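Local structure of phenazine biosynthesis protein PhzF family (Enterococcus faecalis, 1S7J) at residues A21-M35 / E46-R60. The protein belongs to the PhzF family of phenazine biosynthesis-like proteins and probably acts as an isomerase. Numbering follows the deposited sequence.
Sequences AAVYVLEKWLPEAVM and ETAFTVKEGQSYALR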
ATOM      1  N   ALA A  21       5.399   3.064  -8.223  1.00 18.03           N
ATOM      2  CA  ALA A  21       4.926   4.437  -8.114  1.00 21.24           C
ATOM      3  C   ALA A  21       5.979   5.381  -8.671  1.00 22.80           C
ATOM      4  O   ALA A  21       7.172   5.072  -8.651  1.00 23.87           O
ATOM      5  CB  ALA A  21       4.623   4.790  -6.648  1.00 18.74           C
ATOM      6  N   ALA A  22       5.542   6.510  -9.196  1.00 18.72           N
ATOM      7  CA  ALA A  22       6.447   7.513  -9.733  1.00 17.01           C
ATOM      8  C   ALA A  22       6.490   8.639  -8.725  1.00 15.30           C
ATOM      9  O   ALA A  22       5.460   9.029  -8.214  1.00 14.53           O
ATOM     10  CB  ALA A  22       5.928   8.032 -11.045  1.00 19.99           C
ATOM     11  N   VAL A  23       7.679   9.157  -8.413  1.00 14.58           N
ATOM     12  CA  VAL A  23       7.764  10.264  -7.468  1.00 20.24           C
ATOM     13  C   VAL A  23       8.512  11.449  -8.047  1.00 22.76           C
ATOM     14  O   VAL A  23       9.550  11.288  -8.683  1.00 21.33           O
ATOM     15  CB  VAL A  23       8.344   9.846  -6.104  1.00 18.77           C
ATOM     16  CG1 VAL A  23       8.626   8.362  -6.062  1.00 22.87           C
ATOM     17  CG2 VAL A  23       9.565  10.670  -5.751  1.00 14.50           C
ATOM     18  N   TYR A  24       7.926  12.637  -7.902  1.00 17.73           N
ATOM     19  CA  TYR A  24       8.531  13.864  -8.395  1.00 19.63           C
ATOM     20  C   TYR A  24       8.854  14.789  -7.257  1.00 23.42           C
ATOM     21  O   TYR A  24       7.939  15.236  -6.531  1.00 26.04           O
ATOM     22  CB  TYR A  24       7.593  14.605  -9.341  1.00 13.06           C
ATOM     23  CG  TYR A  24       7.493  14.040 -10.718  1.00 15.45           C
ATOM     24  CD1 TYR A  24       6.895  12.807 -10.948  1.00 17.71           C
ATOM     25  CD2 TYR A  24       7.970  14.757 -11.818  1.00 12.50           C
ATOM     26  CE1 TYR A  24       6.764  12.297 -12.239  1.00 18.82           C
ATOM     27  CE2 TYR A  24       7.843  14.264 -13.111  1.00 14.83           C
ATOM     28  CZ  TYR A  24       7.239  13.038 -13.319  1.00 16.70           C
ATOM     29  OH  TYR A  24       7.076  12.574 -14.586  1.00 24.13           O
ATOM     30  N   VAL A  25      10.141  15.058  -7.038  1.00 21.62           N
ATOM     31  CA  VAL A  25      10.548  15.989  -6.001  1.00 21.61           C
ATOM     32  C   VAL A  25      10.746  17.326  -6.714  1.00 20.76           C
ATOM     33  O   VAL A  25      11.688  17.506  -7.468  1.00 18.12           O
ATOM     34  CB  VAL A  25      11.856  15.569  -5.283  1.00 23.60           C
ATOM     35  CG1 VAL A  25      12.147  16.543  -4.145  1.00 24.80           C
ATOM     36  CG2 VAL A  25      11.735  14.160  -4.726  1.00 22.51           C
ATOM     37  N   LEU A  26       9.800  18.233  -6.490  1.00 24.32           N
ATOM     38  CA  LEU A  26       9.796  19.558  -7.106  1.00 25.13           C
ATOM     39  C   LEU A  26      10.351  20.641  -6.178  1.00 28.95           C
ATOM     40  O   LEU A  26      10.311  20.502  -4.949  1.00 23.96           O
ATOM     41  CB  LEU A  26       8.355  19.937  -7.488  1.00 26.03           C
ATOM     42  CG  LEU A  26       7.437  18.867  -8.081  1.00 22.88           C
ATOM     43  CD1 LEU A  26       6.005  19.348  -8.068  1.00 21.19           C
ATOM     44  CD2 LEU A  26       7.883  18.532  -9.481  1.00 25.80           C
ATOM     45  N   GLU A  27      10.857  21.717  -6.767  1.00 31.98           N
ATOM     46  CA  GLU A  27      11.396  22.825  -5.987  1.00 38.78           C
ATOM     47  C   GLU A  27      10.289  23.817  -5.622  1.00 39.32           C
ATOM     48  O   GLU A  27      10.470  24.688  -4.774  1.00 39.79           O
ATOM     49  CB  GLU A  27      12.539  23.518  -6.741  1.00 44.27           C
ATOM     50  CG  GLU A  27      12.230  23.899  -8.179  1.00 55.91           C
ATOM     51  CD  GLU A  27      13.423  24.525  -8.891  1.00 64.63           C
ATOM     52  OE1 GLU A  27      14.537  23.960  -8.803  1.00 65.03           O
ATOM     53  OE2 GLU A  27      13.245  25.582  -9.538  1.00 69.08           O
ATOM     54  N   LYS A  28       9.147  23.667  -6.297  1.00 37.18           N
ATOM     55  CA  LYS A  28       7.952  24.486  -6.090  1.00 37.92           C
ATOM     56  C   LYS A  28       6.755  23.717  -6.665  1.00 36.53           C
ATOM     57  O   LYS A  28       6.926  22.744  -7.391  1.00 35.75           O
ATOM     58  CB  LYS A  28       8.091  25.859  -6.765  1.00 39.85           C
ATOM     59  CG  LYS A  28       8.430  25.804  -8.240  1.00 44.76           C
ATOM     60  CD  LYS A  28       8.670  27.188  -8.815  1.00 43.35           C
ATOM     61  CE  LYS A  28       9.096  27.103 -10.278  1.00 46.72           C
ATOM     62  NZ  LYS A  28       9.233  28.443 -10.906  1.00 42.73           N
ATOM     63  N   TRP A  29       5.553  24.127  -6.311  1.00 33.85           N
ATOM     64  CA  TRP A  29       4.369  23.449  -6.788  1.00 32.94           C
ATOM     65  C   TRP A  29       3.940  23.744  -8.218  1.00 34.99           C
ATOM     66  O   TRP A  29       3.900  24.898  -8.651  1.00 34.63           O
ATOM     67  CB  TRP A  29       3.201  23.691  -5.857  1.00 29.72           C
ATOM     68  CG  TRP A  29       3.239  22.874  -4.615  1.00 31.16           C
ATOM     69  CD1 TRP A  29       3.305  23.332  -3.337  1.00 31.05           C
ATOM     70  CD2 TRP A  29       3.172  21.434  -4.522  1.00 28.72           C
ATOM     71  NE1 TRP A  29       3.278  22.283  -2.450  1.00 32.09           N
ATOM     72  CE2 TRP A  29       3.197  21.109  -3.151  1.00 33.25           C
ATOM     73  CE3 TRP A  29       3.096  20.404  -5.457  1.00 30.51           C
ATOM     74  CZ2 TRP A  29       3.148  19.785  -2.694  1.00 29.95           C
ATOM     75  CZ3 TRP A  29       3.049  19.090  -4.999  1.00 33.31           C
ATOM     76  CH2 TRP A  29       3.076  18.799  -3.632  1.00 34.11           C
ATOM     77  N   LEU A  30       3.616  22.676  -8.934  1.00 33.31           N
ATOM     78  CA  LEU A  30       3.130  22.768 -10.299  1.00 31.35           C
ATOM     79  C   LEU A  30       1.613  22.932 -10.188  1.00 28.23           C
ATOM     80  O   LEU A  30       1.036  22.643  -9.135  1.00 27.95           O
ATOM     81  CB  LEU A  30       3.442  21.462 -11.059  1.00 32.46           C
ATOM     82  CG  LEU A  30       4.882  21.179 -11.500  1.00 35.13           C
ATOM     83  CD1 LEU A  30       5.040  19.711 -11.870  1.00 35.45           C
ATOM     84  CD2 LEU A  30       5.252  22.079 -12.677  1.00 33.95           C
ATOM     85  N   PRO A  31       0.963  23.443 -11.242  1.00 26.97           N
ATOM     86  CA  PRO A  31      -0.492  23.615 -11.198  1.00 27.06           C
ATOM     87  C   PRO A  31      -1.162  22.245 -11.037  1.00 24.34           C
ATOM     88  O   PRO A  31      -0.592  21.232 -11.441  1.00 26.95           O
ATOM     89  CB  PRO A  31      -0.797  24.221 -12.557  1.00 26.56           C
ATOM     90  CG  PRO A  31       0.436  25.038 -12.844  1.00 29.00           C
ATOM     91  CD  PRO A  31       1.532  24.085 -12.442  1.00 28.85           C
ATOM     92  N   GLU A  32      -2.333  22.217 -10.422  1.00 26.67           N
ATOM     93  CA  GLU A  32      -3.084  20.977 -10.209  1.00 29.20           C
ATOM     94  C   GLU A  32      -3.246  20.181 -11.507  1.00 28.44           C
ATOM     95  O   GLU A  32      -3.042  18.957 -11.525  1.00 28.83           O
ATOM     96  CB  GLU A  32      -4.460  21.320  -9.609  1.00 28.62           C
ATOM     97  CG  GLU A  32      -5.654  20.498 -10.133  1.00 48.83           C
ATOM     98  CD  GLU A  32      -5.822  19.154  -9.439  1.00 58.89           C
ATOM     99  OE1 GLU A  32      -6.404  18.229 -10.064  1.00 65.38           O
ATOM    100  OE2 GLU A  32      -5.396  19.021  -8.265  1.00 66.70           O
ATOM    101  N   ALA A  33      -3.617  20.886 -12.578  1.00 30.47           N
ATOM    102  CA  ALA A  33      -3.838  20.285 -13.895  1.00 31.19           C
ATOM    103  C   ALA A  33      -2.609  19.537 -14.406  1.00 31.15           C
ATOM    104  O   ALA A  33      -2.694  18.376 -14.823  1.00 30.95           O
ATOM    105  CB  ALA A  33      -4.245  21.366 -14.889  1.00 27.15           C
ATOM    106  N   VAL A  34      -1.470  20.203 -14.373  1.00 28.14           N
ATOM    107  CA  VAL A  34      -0.231  19.619 -14.829  1.00 27.98           C
ATOM    108  C   VAL A  34       0.124  18.345 -14.086  1.00 27.18           C
ATOM    109  O   VAL A  34       0.637  17.392 -14.683  1.00 27.64           O
ATOM    110  CB  VAL A  34       0.920  20.599 -14.697  1.00 28.31           C
ATOM    111  CG1 VAL A  34       2.204  19.979 -15.210  1.00 23.23           C
ATOM    112  CG2 VAL A  34       0.598  21.878 -15.448  1.00 28.84           C
ATOM    113  N   MET A  35      -0.085  18.338 -12.783  1.00 23.10           N
ATOM    114  CA  MET A  35       0.220  17.174 -11.978  1.00 24.11           C
ATOM    115  C   MET A  35      -0.715  16.012 -12.301  1.00 20.80           C
ATOM    116  O   MET A  35      -0.331  14.840 -12.196  1.00 21.10           O
ATOM    117  CB  MET A  35       0.160  17.520 -10.492  1.00 24.13           C
ATOM    118  CG  MET A  35       1.240  18.498 -10.044  1.00 25.17           C
ATOM    119  SD  MET A  35       1.413  18.562  -8.240  1.00 23.83           S
ATOM    120  CE  MET A  35       0.333  19.959  -7.891  1.00 20.17           C
ATOM    121  N   GLU A  46       0.081   5.250  -8.933  1.00 29.42           N
ATOM    122  CA  GLU A  46       0.013   6.573  -8.329  1.00 27.51           C
ATOM    123  C   GLU A  46       1.290   7.331  -8.678  1.00 24.47           C
ATOM    124  O   GLU A  46       2.344   6.714  -8.891  1.00 22.33           O
ATOM    125  CB  GLU A  46      -0.067   6.466  -6.775  1.00 29.17           C
ATOM    126  CG  GLU A  46      -1.472   6.295  -6.159  1.00 42.99           C
ATOM    127  CD  GLU A  46      -1.981   4.843  -6.153  1.00 51.61           C
ATOM    128  OE1 GLU A  46      -3.225   4.647  -6.097  1.00 55.86           O
ATOM    129  OE2 GLU A  46      -1.158   3.910  -6.185  1.00 52.56           O
ATOM    130  N   THR A  47       1.188   8.652  -8.731  1.00 22.29           N
ATOM    131  CA  THR A  47       2.321   9.531  -8.995  1.00 20.08           C
ATOM    132  C   THR A  47       2.350  10.537  -7.839  1.00 19.62           C
ATOM    133  O   THR A  47       1.439  11.336  -7.685  1.00 18.87           O
ATOM    134  CB  THR A  47       2.183  10.297 -10.316  1.00 18.30           C
ATOM    135  OG1 THR A  47       2.161   9.374 -11.400  1.00 19.12           O
ATOM    136  CG2 THR A  47       3.371  11.251 -10.504  1.00 17.53           C
ATOM    137  N   ALA A  48       3.390  10.470  -7.026  1.00 19.60           N
ATOM    138  CA  ALA A  48       3.533  11.360  -5.878  1.00 21.13           C
ATOM    139  C   ALA A  48       4.400  12.573  -6.172  1.00 23.11           C
ATOM    140  O   ALA A  48       5.465  12.451  -6.738  1.00 23.92           O
ATOM    141  CB  ALA A  48       4.102  10.583  -4.697  1.00 17.44           C
ATOM    142  N   PHE A  49       3.905  13.745  -5.806  1.00 23.88           N
ATOM    143  CA  PHE A  49       4.630  14.995  -5.995  1.00 21.43           C
ATOM    144  C   PHE A  49       4.885  15.579  -4.611  1.00 23.42           C
ATOM    145  O   PHE A  49       3.966  15.654  -3.790  1.00 19.64           O
ATOM    146  CB  PHE A  49       3.803  15.984  -6.817  1.00 21.23           C
ATOM    147  CG  PHE A  49       3.431  15.482  -8.168  1.00 18.88           C
ATOM    148  CD1 PHE A  49       2.351  14.616  -8.329  1.00 25.71           C
ATOM    149  CD2 PHE A  49       4.153  15.865  -9.295  1.00 24.60           C
ATOM    150  CE1 PHE A  49       1.996  14.141  -9.587  1.00 25.32           C
ATOM    151  CE2 PHE A  49       3.806  15.394 -10.556  1.00 26.63           C
ATOM    152  CZ  PHE A  49       2.720  14.528 -10.698  1.00 26.25           C
ATOM    153  N   THR A  50       6.123  15.998  -4.348  1.00 21.81           N
ATOM    154  CA  THR A  50       6.468  16.564  -3.055  1.00 22.19           C
ATOM    155  C   THR A  50       7.331  17.814  -3.180  1.00 22.71           C
ATOM    156  O   THR A  50       8.048  17.984  -4.160  1.00 20.59           O
ATOM    157  CB  THR A  50       7.197  15.511  -2.167  1.00 22.39           C
ATOM    158  OG1 THR A  50       7.357  16.020  -0.844  1.00 24.48           O
ATOM    159  CG2 THR A  50       8.567  15.174  -2.736  1.00 20.41           C
ATOM    160  N   VAL A  51       7.194  18.720  -2.211  1.00 28.01           N
ATOM    161  CA  VAL A  51       7.985  19.955  -2.179  1.00 27.97           C
ATOM    162  C   VAL A  51       8.324  20.299  -0.724  1.00 29.73           C
ATOM    163  O   VAL A  51       7.436  20.377   0.137  1.00 26.72           O
ATOM    164  CB  VAL A  51       7.302  21.155  -2.877  1.00 33.56           C
ATOM    165  CG1 VAL A  51       8.172  22.397  -2.981  1.00 34.78           C
ATOM    166  CG2 VAL A  51       6.774  20.810  -4.251  1.00 31.53           C
ATOM    167  N   LYS A  52       9.622  20.448  -0.444  1.00 33.85           N
ATOM    168  CA  LYS A  52      10.087  20.769   0.898  1.00 35.33           C
ATOM    169  C   LYS A  52       9.516  22.105   1.349  1.00 37.38           C
ATOM    170  O   LYS A  52       9.749  23.134   0.714  1.00 35.31           O
ATOM    171  CB  LYS A  52      11.618  20.825   0.939  1.00 36.43           C
ATOM    172  CG  LYS A  52      12.207  20.889   2.351  1.00 34.31           C
ATOM    173  CD  LYS A  52      13.683  21.243   2.315  1.00 39.51           C
ATOM    174  CE  LYS A  52      14.307  21.231   3.698  1.00 38.89           C
ATOM    175  NZ  LYS A  52      14.458  19.851   4.245  1.00 44.78           N
ATOM    176  N   GLU A  53       8.713  22.065   2.410  1.00 37.73           N
ATOM    177  CA  GLU A  53       8.115  23.269   2.967  1.00 38.93           C
ATOM    178  C   GLU A  53       8.569  23.416   4.430  1.00 39.70           C
ATOM    179  O   GLU A  53       7.924  22.922   5.363  1.00 37.24           O
ATOM    180  CB  GLU A  53       6.587  23.230   2.836  1.00 39.83           C
ATOM    181  CG  GLU A  53       6.124  23.354   1.377  1.00 43.78           C
ATOM    182  CD  GLU A  53       4.614  23.457   1.223  1.00 41.34           C
ATOM    183  OE1 GLU A  53       3.879  22.961   2.102  1.00 42.99           O
ATOM    184  OE2 GLU A  53       4.165  24.034   0.208  1.00 43.55           O
ATOM    185  N   GLY A  54       9.692  24.101   4.599  1.00 40.97           N
ATOM    186  CA  GLY A  54      10.263  24.293   5.906  1.00 39.78           C
ATOM    187  C   GLY A  54      11.155  23.114   6.245  1.00 39.84           C
ATOM    188  O   GLY A  54      12.251  22.976   5.700  1.00 43.00           O
ATOM    189  N   GLN A  55      10.659  22.243   7.096  1.00 38.11           N
ATOM    190  CA  GLN A  55      11.394  21.060   7.543  1.00 37.86           C
ATOM    191  C   GLN A  55      10.577  19.805   7.248  1.00 35.06           C
ATOM    192  O   GLN A  55      11.004  18.672   7.528  1.00 38.36           O
ATOM    193  CB  GLN A  55      11.653  21.174   9.033  1.00 43.54           C
ATOM    194  CG  GLN A  55      10.394  21.445   9.834  1.00 49.36           C
ATOM    195  CD  GLN A  55      10.685  21.873  11.228  1.00 53.02           C
ATOM    196  OE1 GLN A  55      11.047  21.062  12.083  1.00 54.99           O
ATOM    197  NE2 GLN A  55      10.561  23.172  11.495  1.00 54.71           N
ATOM    198  N   SER A  56       9.380  20.017   6.745  1.00 34.03           N
ATOM    199  CA  SER A  56       8.486  18.942   6.390  1.00 31.88           C
ATOM    200  C   SER A  56       8.389  18.906   4.862  1.00 31.38           C
ATOM    201  O   SER A  56       8.844  19.842   4.179  1.00 24.79           O
ATOM    202  CB  SER A  56       7.081  19.184   6.984  1.00 33.85           C
ATOM    203  OG  SER A  56       7.088  19.138   8.400  1.00 38.58           O
ATOM    204  N   TYR A  57       7.890  17.816   4.322  1.00 24.72           N
ATOM    205  CA  TYR A  57       7.717  17.713   2.886  1.00 22.45           C
ATOM    206  C   TYR A  57       6.228  17.580   2.583  1.00 24.20           C
ATOM    207  O   TYR A  57       5.570  16.645   3.055  1.00 15.71           O
ATOM    208  CB  TYR A  57       8.482  16.509   2.310  1.00 19.80           C
ATOM    209  CG  TYR A  57       9.979  16.699   2.194  1.00 24.94           C
ATOM    210  CD1 TYR A  57      10.831  16.330   3.238  1.00 23.16           C
ATOM    211  CD2 TYR A  57      10.553  17.202   1.021  1.00 20.61           C
ATOM    212  CE1 TYR A  57      12.206  16.450   3.121  1.00 18.53           C
ATOM    213  CE2 TYR A  57      11.930  17.329   0.894  1.00 22.97           C
ATOM    214  CZ  TYR A  57      12.753  16.950   1.950  1.00 20.19           C
ATOM    215  OH  TYR A  57      14.121  17.059   1.830  1.00 32.59           O
ATOM    216  N   ALA A  58       5.692  18.544   1.856  1.00 20.66           N
ATOM    217  CA  ALA A  58       4.295  18.531   1.482  1.00 25.82           C
ATOM    218  C   ALA A  58       4.066  17.434   0.411  1.00 23.04           C
ATOM    219  O   ALA A  58       4.658  17.480  -0.662  1.00 25.97           O
ATOM    220  CB  ALA A  58       3.890  19.887   0.941  1.00 19.86           C
ATOM    221  N   LEU A  59       3.243  16.437   0.741  1.00 27.22           N
ATOM    222  CA  LEU A  59       2.948  15.347  -0.184  1.00 26.72           C
ATOM    223  C   LEU A  59       1.644  15.565  -0.932  1.00 27.46           C
ATOM    224  O   LEU A  59       0.713  16.186  -0.421  1.00 24.78           O
ATOM    225  CB  LEU A  59       2.884  14.011   0.550  1.00 30.09           C
ATOM    226  CG  LEU A  59       3.934  12.962   0.178  1.00 30.74           C
ATOM    227  CD1 LEU A  59       3.627  11.684   0.922  1.00 28.18           C
ATOM    228  CD2 LEU A  59       3.967  12.709  -1.332  1.00 24.78           C
ATOM    229  N   ARG A  60       1.566  14.946  -2.109  1.00 24.22           N
ATOM    230  CA  ARG A  60       0.416  15.035  -2.991  1.00 25.52           C
ATOM    231  C   ARG A  60       0.420  13.763  -3.861  1.00 26.19           C
ATOM    232  O   ARG A  60       1.442  13.431  -4.462  1.00 26.95           O
ATOM    233  CB  ARG A  60       0.574  16.246  -3.891  1.00 26.30           C
ATOM    234  CG  ARG A  60      -0.674  17.009  -4.163  1.00 30.27           C
ATOM    235  CD  ARG A  60      -0.720  18.269  -3.340  1.00 25.23           C
ATOM    236  NE  ARG A  60      -1.049  19.444  -4.150  1.00 31.23           N
ATOM    237  CZ  ARG A  60      -2.230  19.648  -4.741  1.00 34.92           C
ATOM    238  NH1 ARG A  60      -2.438  20.749  -5.453  1.00 36.65           N
ATOM    239  NH2 ARG A  60      -3.193  18.755  -4.626  1.00 42.84           N
TER
HETATM  240  O   HOH W   1      11.486  21.761  -2.513  1.00 44.57           O
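With chi1 at -78° and CG beside the backbone N, Trp29 lays its indole between Val51 and Arg60. Val51 CG2 sits over one face, 3.7 Å from the centroid of the Trp29 six-membered ring; the bent Arg60 chain passes over the opposite face, its guanidinium too distant for more than a weak cation-pi attraction and salt-bridged to Glu67. Ala58 CB meets the indole edge in plane, 3.7 Å from Trp29 CZ2, and Trp29 NE1 makes a weak, bent hydrogen bond to Glu53 OE2 (3.3 Å), the carboxylate turned nearly perpendicular to the indole. Phe49 CB touches Trp29 CZ3 and also Met35 SD. The bend at Met35 chi3 (-94°) turns CE toward Arg60 NH1, while SD lies over the Phe49 ring, 4.1 Å from its centroid, a Met-aromatic contact. Tyr24 and Phe49 point the same way from neighbouring strands, their rings near parallel but so far slid that they barely overlap. Strands 19-25 and 47-53 run parallel, joined by five backbone hydrogen bonds whose donors alternate between the segments, from Ala22 N to Glu46 O (3.2 Å) through to Leu26 N to Thr50 O (2.9 Å). Glu46, the predicted active-site residue, stands at the start of this pairing, its OE2 hydrogen-bonded to His73 NE2. Helix 32-42, packed through Met35 on Phe49, links the strands as a beta-alpha-beta unit of the diaminopimelate epimerase-like fold.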